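Local atomic coordinates of uncharacterized protein YGR203W (Saccharomyces cerevisiae, PDB entry 3FS5), a protein that acts as a protein phosphatase, a single-domain relative of the rhodaneses and of the Cdc25 catalytic domain. Residues A[100-103]-A[104-107]. Numbering follows the deposited sequence.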
ATOM      1  N   ALA A 100      -4.170   0.995   9.253  1.00 17.40           N
ATOM      2  CA  ALA A 100      -4.815   0.180   8.224  1.00 16.87           C
ATOM      3  C   ALA A 100      -4.127  -1.180   8.180  1.00 18.32           C
ATOM      4  O   ALA A 100      -4.783  -2.212   8.066  1.00 18.78           O
ATOM      5  CB  ALA A 100      -4.715   0.860   6.861  1.00 16.69           C
ATOM      6  N   ALA A 101      -2.802  -1.175   8.281  1.00 18.40           N
ATOM      7  CA  ALA A 101      -2.040  -2.418   8.261  1.00 17.11           C
ATOM      8  C   ALA A 101      -2.426  -3.299   9.450  1.00 17.17           C
ATOM      9  O   ALA A 101      -2.509  -4.514   9.316  1.00 17.77           O
ATOM     10  CB  ALA A 101      -0.548  -2.118   8.294  1.00 16.65           C
ATOM     11  N   MET A 102      -2.661  -2.689  10.608  1.00 17.22           N
ATOM     12  CA  MET A 102      -3.046  -3.449  11.798  1.00 19.39           C
ATOM     13  C   MET A 102      -4.434  -4.071  11.639  1.00 19.08           C
ATOM     14  O   MET A 102      -4.699  -5.159  12.159  1.00 18.75           O
ATOM     15  CB  MET A 102      -3.019  -2.560  13.046  1.00 21.23           C
ATOM     16  CG  MET A 102      -1.618  -2.244  13.558  1.00 23.07           C
ATOM     17  SD  MET A 102      -0.633  -3.736  13.886  1.00 27.71           S
ATOM     18  CE  MET A 102      -1.278  -4.252  15.475  1.00 26.56           C
ATOM     19  N   LEU A 103      -5.316  -3.376  10.925  1.00 19.37           N
ATOM     20  CA  LEU A 103      -6.667  -3.878  10.690  1.00 21.66           C
ATOM     21  C   LEU A 103      -6.605  -5.174   9.897  1.00 21.74           C
ATOM     22  O   LEU A 103      -7.302  -6.136  10.216  1.00 22.07           O
ATOM     23  CB  LEU A 103      -7.504  -2.854   9.917  1.00 24.50           C
ATOM     24  CG  LEU A 103      -8.079  -1.666  10.692  1.00 27.90           C
ATOM     25  CD1 LEU A 103      -8.782  -0.719   9.723  1.00 29.28           C
ATOM     26  CD2 LEU A 103      -9.059  -2.172  11.749  1.00 29.23           C
ATOM     27  N   LEU A 104      -5.772  -5.193   8.860  1.00 21.00           N
ATOM     28  CA  LEU A 104      -5.620  -6.387   8.041  1.00 20.76           C
ATOM     29  C   LEU A 104      -4.943  -7.493   8.840  1.00 20.81           C
ATOM     30  O   LEU A 104      -5.375  -8.644   8.809  1.00 19.28           O
ATOM     31  CB  LEU A 104      -4.788  -6.095   6.796  1.00 20.15           C
ATOM     32  CG  LEU A 104      -4.528  -7.326   5.917  1.00 22.32           C
ATOM     33  CD1 LEU A 104      -5.846  -7.813   5.325  1.00 25.76           C
ATOM     34  CD2 LEU A 104      -3.545  -6.991   4.814  1.00 23.33           C
ATOM     35  N   LEU A 105      -3.876  -7.137   9.546  1.00 19.45           N
ATOM     36  CA  LEU A 105      -3.133  -8.096  10.348  1.00 21.38           C
ATOM     37  C   LEU A 105      -4.027  -8.818  11.343  1.00 22.93           C
ATOM     38  O   LEU A 105      -3.975 -10.043  11.459  1.00 23.16           O
ATOM     39  CB  LEU A 105      -2.000  -7.392  11.100  1.00 21.35           C
ATOM     40  CG  LEU A 105      -1.113  -8.261  11.998  1.00 23.15           C
ATOM     41  CD1 LEU A 105      -0.473  -9.380  11.187  1.00 22.10           C
ATOM     42  CD2 LEU A 105      -0.041  -7.391  12.638  1.00 23.02           C
ATOM     43  N   ARG A 106      -4.852  -8.058  12.054  1.00 22.98           N
ATOM     44  CA  ARG A 106      -5.740  -8.643  13.044  1.00 25.62           C
ATOM     45  C   ARG A 106      -6.842  -9.510  12.438  1.00 25.05           C
ATOM     46  O   ARG A 106      -7.457 -10.309  13.143  1.00 25.19           O
ATOM     47  CB  ARG A 106      -6.351  -7.541  13.922  1.00 26.12           C
ATOM     48  CG  ARG A 106      -5.333  -6.821  14.810  1.00 31.59           C
ATOM     49  CD  ARG A 106      -4.668  -7.795  15.766  1.00 35.34           C
ATOM     50  NE  ARG A 106      -3.568  -7.212  16.536  1.00 37.97           N
ATOM     51  CZ  ARG A 106      -3.703  -6.250  17.444  1.00 39.29           C
ATOM     52  NH1 ARG A 106      -2.637  -5.798  18.089  1.00 39.65           N
ATOM     53  NH2 ARG A 106      -4.896  -5.733  17.703  1.00 41.49           N
ATOM     54  N   SER A 107      -7.083  -9.372  11.136  1.00 24.76           N
ATOM     55  CA  SER A 107      -8.121 -10.163  10.483  1.00 25.63           C
ATOM     56  C   SER A 107      -7.587 -11.469   9.907  1.00 25.24           C
ATOM     57  O   SER A 107      -8.356 -12.278   9.390  1.00 23.97           O
ATOM     58  CB  SER A 107      -8.802  -9.357   9.367  1.00 27.09           C
ATOM     59  OG  SER A 107      -7.987  -9.282   8.209  1.00 32.02           O
TER
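Ala100 O accepts the backbone N of Leu104 at 3.2 Å, the first of three regular i to i+4 bonds in the last turns of helix 96-106. Ala101 O takes Leu105 N at 3.0 Å, and the methyls of both alanines rest on Phe88 of the neighbouring strand 84-88. Met102 O receives Arg106 N at 2.9 Å, while the Met102 side chain, bent at chi2 (-55°) and chi3 (-79°), runs alongside the side chains of Leu105 and Arg106. Met102 SD passes Leu105 CD2 at 3.9 Å, and Met102 CE lies over one face of the Arg106 guanidinium, 3.3 Å from Arg106 NH1. Arg106 NE donates to the backbone O of Tyr4. At Leu103 the i to i+4 series weakens: Ser107 N gives Leu103 O a weak, bent hydrogen bond (3.4 Å, N-H...O 123°), and makes an i to i+3 hydrogen bond to Leu104 O at 3.0 Å. Ser107 OG also hydrogen-bonds to Leu104 O, at 2.8 Å, so that this carbonyl accepts two donors. Replacing Ser107 by alanine removes OG and would probably leave Leu104 O with only the backbone N of this residue from the pair of donors described. Leu104 and Leu105 reach Leu118 of strand 116-121, seating the C-terminal end of helix 96-106 against the central parallel sheet of the alpha/beta rhodanese fold.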